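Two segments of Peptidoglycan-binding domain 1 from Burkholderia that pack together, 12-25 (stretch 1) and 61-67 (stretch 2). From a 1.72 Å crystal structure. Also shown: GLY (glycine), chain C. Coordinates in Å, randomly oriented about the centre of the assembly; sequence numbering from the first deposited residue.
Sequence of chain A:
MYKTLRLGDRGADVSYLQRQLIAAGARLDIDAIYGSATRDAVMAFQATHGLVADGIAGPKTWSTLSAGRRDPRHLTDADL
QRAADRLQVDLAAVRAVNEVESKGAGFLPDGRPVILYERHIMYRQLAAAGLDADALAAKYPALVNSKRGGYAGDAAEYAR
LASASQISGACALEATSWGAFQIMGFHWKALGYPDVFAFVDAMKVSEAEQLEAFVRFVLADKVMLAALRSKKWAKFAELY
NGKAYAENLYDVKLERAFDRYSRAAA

Stretch 1, residues 12-25: ADVSYLQRQLIAAG
Stretch 2 (61-67) TWSTLSA

Two α-helices of one chain pack obliquely through a small apolar contact, in which Trp62 and Leu65 of the second helix lie against one flank of the first and no hydrogen bond crosses between them. Residues 12-23 form the first helix, with phi/psi near -60/-40 and regular i to i+4 bonds such as Leu21 N to Leu17 O at 2.8 Å; Ala24 (-86/8) leaves the helix, and Gly25 follows at 111/-4, where a side chain would jam against the preceding carbonyl. The second stretch continues a helix that begins earlier, with phi/psi near -60/-45 at Thr61 to Ser63 and Leu65 N to Thr61 O at 2.7 Å; Ser66 is at -94/-26 and Ala67 at -133/-1. The axes approach to 9.8 Å, and their N-to-C directions differ by 57°. The register is set by Leu17 CA to Trp62 CA at 8.5 Å and Gln20 CA to Leu65 CA at 6.6 Å. Together the stretches bury 360 Å².

Trp62 leaves its helix sideways, but chi1 of -82° (m) and chi2 of 119° carry the indole to the first helix. Trp62 CH2 comes within 3.7 Å of both Leu17 CB and Tyr16 CD2. Leu17 (t, p) places its CD1 over one face of the Trp62 six-membered ring, 4.1 Å from the centroid and 26° off the normal, a CH-pi contact suited to a branched aliphatic chain. Tyr16 (chi1 t, chi2 71°) sets its ring nearly parallel to that ring, at 20°, but slid apart, with centroids 5.8 Å away and little overlap. Trp62 NE1 is hydrogen-bonded elsewhere in the structure.

Leu65 has its CA-to-CB bond toward the first helix and, with chi1 t and chi2 p, spreads its methyls among apolar neighbours. Leu65 CD2 meets Leu17 CD1 at 3.5 Å, both Leu65 methyls reach Leu21 CD2 at 4.0 Å, and Leu65 CD1 lies 4.1 Å from Ala24 CB. Leu21 (m, t) starts sideways and brings its end nearer; Ala24, with a single methyl, closes the more exposed end of this patch.

The CA-to-CB bond of Gln20 points toward the second helix. Gln20 CB lies 3.8 Å from Leu65 CG, and Gln20 CG 4.2 Å from Trp62 CZ3 at the indole edge. The amide end also touches, Gln20 OE1 being 3.7 Å from Leu65 O and 3.9 Å from Ser66 CA. Folded by chi1 and chi2 both m and chi3 of -90°, Gln20 suits a partly exposed site, packing methylenes while keeping a polar end. Beside it, Ser66 (p) turns back, Ser66 OG donating to Trp62 O at 2.9 Å.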

ATOM      1  N   ALA A  12     -28.072   6.737   0.128  1.00 28.30           N
ATOM      2  CA  ALA A  12     -28.156   7.282  -1.234  1.00 28.10           C
ATOM      3  C   ALA A  12     -26.873   7.052  -2.042  1.00 28.61           C
ATOM      4  O   ALA A  12     -26.942   6.772  -3.227  1.00 26.54           O
ATOM      5  CB  ALA A  12     -28.491   8.764  -1.183  1.00 30.02           C
ATOM      6  N   ASP A  13     -25.713   7.145  -1.397  1.00 25.18           N
ATOM      7  CA  ASP A  13     -24.448   6.894  -2.085  1.00 26.47           C
ATOM      8  C   ASP A  13     -24.352   5.441  -2.575  1.00 22.64           C
ATOM      9  O   ASP A  13     -23.770   5.191  -3.619  1.00 22.59           O
ATOM     10  CB  ASP A  13     -23.238   7.233  -1.202  1.00 30.67           C
ATOM     11  CG  ASP A  13     -23.073   8.737  -0.951  1.00 37.40           C
ATOM     12  OD1 ASP A  13     -23.474   9.574  -1.800  1.00 39.75           O
ATOM     13  OD2 ASP A  13     -22.518   9.077   0.112  1.00 40.25           O
ATOM     14  N   VAL A  14     -24.897   4.491  -1.825  1.00 21.20           N
ATOM     15  CA  VAL A  14     -24.900   3.104  -2.227  1.00 21.59           C
ATOM     16  C   VAL A  14     -25.833   2.876  -3.402  1.00 21.74           C
ATOM     17  O   VAL A  14     -25.476   2.197  -4.350  1.00 21.28           O
ATOM     18  CB  VAL A  14     -25.270   2.153  -1.067  1.00 20.63           C
ATOM     19  CG1 VAL A  14     -25.352   0.719  -1.531  1.00 19.90           C
ATOM     20  CG2 VAL A  14     -24.228   2.289   0.038  1.00 21.68           C
ATOM     21  N   SER A  15     -27.038   3.453  -3.371  1.00 23.73           N
ATOM     22  CA  SER A  15     -27.932   3.235  -4.515  1.00 23.43           C
ATOM     23  C   SER A  15     -27.314   3.857  -5.763  1.00 23.90           C
ATOM     24  O   SER A  15     -27.438   3.284  -6.830  1.00 22.29           O
ATOM     25  CB  SER A  15     -29.372   3.698  -4.244  1.00 25.16           C
ATOM     26  OG  SER A  15     -29.378   4.930  -3.634  1.00 30.57           O
ATOM     27  N   TYR A  16     -26.635   5.001  -5.624  1.00 23.98           N
ATOM     28  CA  TYR A  16     -25.911   5.610  -6.735  1.00 27.12           C
ATOM     29  C   TYR A  16     -24.835   4.654  -7.267  1.00 24.87           C
ATOM     30  O   TYR A  16     -24.773   4.367  -8.450  1.00 21.56           O
ATOM     31  CB  TYR A  16     -25.304   6.949  -6.334  1.00 29.46           C
ATOM     32  CG  TYR A  16     -24.582   7.620  -7.473  1.00 35.96           C
ATOM     33  CD1 TYR A  16     -25.301   8.168  -8.545  1.00 41.92           C
ATOM     34  CD2 TYR A  16     -23.192   7.667  -7.522  1.00 37.41           C
ATOM     35  CE1 TYR A  16     -24.650   8.769  -9.617  1.00 44.06           C
ATOM     36  CE2 TYR A  16     -22.532   8.272  -8.590  1.00 42.37           C
ATOM     37  CZ  TYR A  16     -23.275   8.811  -9.636  1.00 44.36           C
ATOM     38  OH  TYR A  16     -22.632   9.409 -10.691  1.00 54.85           O
ATOM     39  N   LEU A  17     -24.059   4.063  -6.361  1.00 22.44           N
ATOM     40  CA  LEU A  17     -23.096   3.031  -6.780  1.00 20.39           C
ATOM     41  C   LEU A  17     -23.754   1.880  -7.527  1.00 19.81           C
ATOM     42  O   LEU A  17     -23.265   1.442  -8.576  1.00 19.09           O
ATOM     43  CB  LEU A  17     -22.349   2.474  -5.555  1.00 20.23           C
ATOM     44  CG  LEU A  17     -21.364   1.344  -5.817  1.00 20.63           C
ATOM     45  CD1 LEU A  17     -20.148   1.821  -6.615  1.00 22.35           C
ATOM     46  CD2 LEU A  17     -20.934   0.778  -4.471  1.00 20.91           C
ATOM     47  N   GLN A  18     -24.854   1.371  -6.996  1.00 21.57           N
ATOM     48  CA  GLN A  18     -25.541   0.227  -7.592  1.00 22.78           C
ATOM     49  C   GLN A  18     -26.003   0.575  -9.027  1.00 23.38           C
ATOM     50  O   GLN A  18     -25.817  -0.200  -9.965  1.00 23.38           O
ATOM     51  CB  GLN A  18     -26.711  -0.188  -6.736  1.00 22.61           C
ATOM     52  CG  GLN A  18     -26.293  -0.839  -5.422  1.00 23.19           C
ATOM     53  CD  GLN A  18     -27.405  -0.985  -4.418  1.00 21.89           C
ATOM     54  OE1 GLN A  18     -28.346  -0.183  -4.364  1.00 23.73           O
ATOM     55  NE2 GLN A  18     -27.301  -2.007  -3.593  1.00 22.47           N
ATOM     56  N   ARG A  19     -26.559   1.770  -9.194  1.00 24.74           N
ATOM     57  CA  ARG A  19     -26.932   2.243 -10.552  1.00 26.47           C
ATOM     58  C   ARG A  19     -25.746   2.308 -11.504  1.00 26.15           C
ATOM     59  O   ARG A  19     -25.867   1.885 -12.664  1.00 26.43           O
ATOM     60  CB  ARG A  19     -27.635   3.597 -10.480  1.00 26.98           C
ATOM     61  CG  ARG A  19     -29.014   3.462  -9.865  1.00 29.45           C
ATOM     62  CD  ARG A  19     -29.906   4.674 -10.061  1.00 30.77           C
ATOM     63  NE  ARG A  19     -31.275   4.265  -9.725  1.00 33.46           N
ATOM     64  CZ  ARG A  19     -31.896   4.491  -8.565  1.00 37.13           C
ATOM     65  NH1 ARG A  19     -31.314   5.189  -7.588  1.00 38.57           N
ATOM     66  NH2 ARG A  19     -33.132   4.021  -8.385  1.00 36.63           N
ATOM     67  N   GLN A  20     -24.600   2.799 -11.017  1.00 23.86           N
ATOM     68  CA  GLN A  20     -23.378   2.887 -11.830  1.00 26.48           C
ATOM     69  C   GLN A  20     -22.874   1.487 -12.206  1.00 26.73           C
ATOM     70  O   GLN A  20     -22.500   1.249 -13.354  1.00 26.30           O
ATOM     71  CB  GLN A  20     -22.298   3.685 -11.112  1.00 26.46           C
ATOM     72  CG  GLN A  20     -22.551   5.159 -10.866  1.00 27.98           C
ATOM     73  CD  GLN A  20     -22.651   5.922 -12.176  1.00 31.76           C
ATOM     74  OE1 GLN A  20     -21.634   6.417 -12.702  1.00 39.83           O
ATOM     75  NE2 GLN A  20     -23.808   5.962 -12.735  1.00 28.84           N
ATOM     76  N   LEU A  21     -22.909   0.561 -11.253  1.00 24.40           N
ATOM     77  CA  LEU A  21     -22.541  -0.824 -11.542  1.00 24.36           C
ATOM     78  C   LEU A  21     -23.462  -1.448 -12.583  1.00 25.82           C
ATOM     79  O   LEU A  21     -23.002  -2.178 -13.463  1.00 26.79           O
ATOM     80  CB  LEU A  21     -22.524  -1.667 -10.270  1.00 22.58           C
ATOM     81  CG  LEU A  21     -21.451  -1.234  -9.248  1.00 22.52           C
ATOM     82  CD1 LEU A  21     -21.750  -1.821  -7.886  1.00 23.01           C
ATOM     83  CD2 LEU A  21     -20.060  -1.670  -9.721  1.00 24.19           C
ATOM     84  N   ILE A  22     -24.757  -1.168 -12.481  1.00 27.59           N
ATOM     85  CA  ILE A  22     -25.740  -1.657 -13.483  1.00 27.69           C
ATOM     86  C   ILE A  22     -25.467  -1.038 -14.860  1.00 26.95           C
ATOM     87  O   ILE A  22     -25.504  -1.755 -15.851  1.00 28.41           O
ATOM     88  CB  ILE A  22     -27.202  -1.426 -13.026  1.00 28.24           C
ATOM     89  CG1 ILE A  22     -27.536  -2.278 -11.794  1.00 25.76           C
ATOM     90  CG2 ILE A  22     -28.198  -1.819 -14.117  1.00 29.32           C
ATOM     91  CD1 ILE A  22     -28.643  -1.732 -10.935  1.00 28.26           C
ATOM     92  N   ALA A  23     -25.168   0.254 -14.909  1.00 26.99           N
ATOM     93  CA  ALA A  23     -24.773   0.941 -16.147  1.00 27.22           C
ATOM     94  C   ALA A  23     -23.524   0.321 -16.777  1.00 29.54           C
ATOM     95  O   ALA A  23     -23.400   0.269 -17.998  1.00 27.18           O
ATOM     96  CB  ALA A  23     -24.553   2.414 -15.886  1.00 27.15           C
ATOM     97  N   ALA A  24     -22.623  -0.198 -15.935  1.00 29.46           N
ATOM     98  CA  ALA A  24     -21.452  -0.957 -16.402  1.00 29.86           C
ATOM     99  C   ALA A  24     -21.686  -2.462 -16.650  1.00 29.59           C
ATOM    100  O   ALA A  24     -20.733  -3.204 -16.928  1.00 31.87           O
ATOM    101  CB  ALA A  24     -20.304  -0.763 -15.411  1.00 29.95           C
ATOM    102  N   GLY A  25     -22.933  -2.925 -16.579  1.00 27.52           N
ATOM    103  CA  GLY A  25     -23.282  -4.302 -16.870  1.00 27.53           C
ATOM    104  C   GLY A  25     -23.747  -5.205 -15.751  1.00 27.30           C
ATOM    105  O   GLY A  25     -24.116  -6.350 -16.017  1.00 30.51           O
ATOM    106  N   THR A  61     -11.863   3.011  -7.982  1.00 21.41           N
ATOM    107  CA  THR A  61     -13.037   2.378  -8.573  1.00 21.41           C
ATOM    108  C   THR A  61     -14.018   3.442  -9.069  1.00 23.40           C
ATOM    109  O   THR A  61     -14.522   3.325 -10.202  1.00 23.17           O
ATOM    110  CB  THR A  61     -13.704   1.425  -7.604  1.00 22.68           C
ATOM    111  OG1 THR A  61     -12.756   0.395  -7.262  1.00 23.03           O
ATOM    112  CG2 THR A  61     -14.883   0.729  -8.248  1.00 23.53           C
ATOM    113  N   TRP A  62     -14.258   4.454  -8.255  1.00 24.18           N
ATOM    114  CA  TRP A  62     -15.154   5.553  -8.648  1.00 26.95           C
ATOM    115  C   TRP A  62     -14.711   6.229  -9.942  1.00 30.26           C
ATOM    116  O   TRP A  62     -15.543   6.520 -10.819  1.00 28.69           O
ATOM    117  CB  TRP A  62     -15.303   6.592  -7.553  1.00 27.15           C
ATOM    118  CG  TRP A  62     -16.290   6.223  -6.516  1.00 27.34           C
ATOM    119  CD1 TRP A  62     -16.057   6.039  -5.198  1.00 27.56           C
ATOM    120  CD2 TRP A  62     -17.690   6.014  -6.709  1.00 29.20           C
ATOM    121  NE1 TRP A  62     -17.215   5.727  -4.552  1.00 29.59           N
ATOM    122  CE2 TRP A  62     -18.242   5.721  -5.452  1.00 27.36           C
ATOM    123  CE3 TRP A  62     -18.532   6.082  -7.823  1.00 31.02           C
ATOM    124  CZ2 TRP A  62     -19.589   5.458  -5.271  1.00 29.73           C
ATOM    125  CZ3 TRP A  62     -19.867   5.835  -7.652  1.00 31.30           C
ATOM    126  CH2 TRP A  62     -20.394   5.521  -6.384  1.00 31.14           C
ATOM    127  N   SER A  63     -13.413   6.473 -10.074  1.00 26.12           N
ATOM    128  CA  SER A  63     -12.890   7.065 -11.289  1.00 28.83           C
ATOM    129  C   SER A  63     -13.189   6.215 -12.533  1.00 28.44           C
ATOM    130  O   SER A  63     -13.613   6.742 -13.557  1.00 26.03           O
ATOM    131  CB  SER A  63     -11.387   7.386 -11.144  1.00 30.49           C
ATOM    132  OG  SER A  63     -10.886   7.838 -12.378  1.00 31.77           O
ATOM    133  N   THR A  64     -12.994   4.901 -12.457  1.00 24.00           N
ATOM    134  CA  THR A  64     -13.287   4.035 -13.601  1.00 26.06           C
ATOM    135  C   THR A  64     -14.772   3.901 -13.819  1.00 27.39           C
ATOM    136  O   THR A  64     -15.267   3.892 -14.956  1.00 26.07           O
ATOM    137  CB  THR A  64     -12.639   2.655 -13.444  1.00 26.67           C
ATOM    138  OG1 THR A  64     -11.237   2.868 -13.213  1.00 28.58           O
ATOM    139  CG2 THR A  64     -12.827   1.833 -14.700  1.00 28.87           C
ATOM    140  N   LEU A  65     -15.484   3.834 -12.719  1.00 25.95           N
ATOM    141  CA  LEU A  65     -16.886   3.564 -12.800  1.00 28.20           C
ATOM    142  C   LEU A  65     -17.674   4.780 -13.325  1.00 28.11           C
ATOM    143  O   LEU A  65     -18.683   4.610 -14.046  1.00 30.67           O
ATOM    144  CB  LEU A  65     -17.340   3.126 -11.412  1.00 29.86           C
ATOM    145  CG  LEU A  65     -18.703   2.545 -11.270  1.00 30.52           C
ATOM    146  CD1 LEU A  65     -18.893   1.334 -12.163  1.00 31.04           C
ATOM    147  CD2 LEU A  65     -18.885   2.201  -9.809  1.00 32.66           C
ATOM    148  N   SER A  66     -17.196   5.982 -13.021  1.00 26.86           N
ATOM    149  CA  SER A  66     -17.855   7.235 -13.423  1.00 31.39           C
ATOM    150  C   SER A  66     -17.325   7.820 -14.725  1.00 30.63           C
ATOM    151  O   SER A  66     -18.061   8.569 -15.392  1.00 28.59           O
ATOM    152  CB  SER A  66     -17.743   8.278 -12.311  1.00 33.69           C
ATOM    153  OG  SER A  66     -16.446   8.874 -12.273  1.00 37.30           O
ATOM    154  N   ALA A  67     -16.063   7.522 -15.079  1.00 29.39           N
ATOM    155  CA  ALA A  67     -15.407   8.142 -16.252  1.00 29.68           C
ATOM    156  C   ALA A  67     -14.662   7.197 -17.191  1.00 25.50           C
ATOM    157  O   ALA A  67     -14.075   7.652 -18.174  1.00 23.58           O
ATOM    158  CB  ALA A  67     -14.468   9.262 -15.796  1.00 31.41           C
TER
HETATM  159  N   GLY C 301     -10.397  -0.448  -4.076  1.00 19.91           N
HETATM  160  CA  GLY C 301      -9.848   0.893  -3.710  1.00 21.11           C
HETATM  161  C   GLY C 301     -10.254   2.008  -4.663  1.00 20.80           C
HETATM  162  O   GLY C 301      -9.629   3.073  -4.628  1.00 19.57           O
HETATM  163  OXT GLY C 301     -11.231   1.862  -5.426  1.00 21.23           O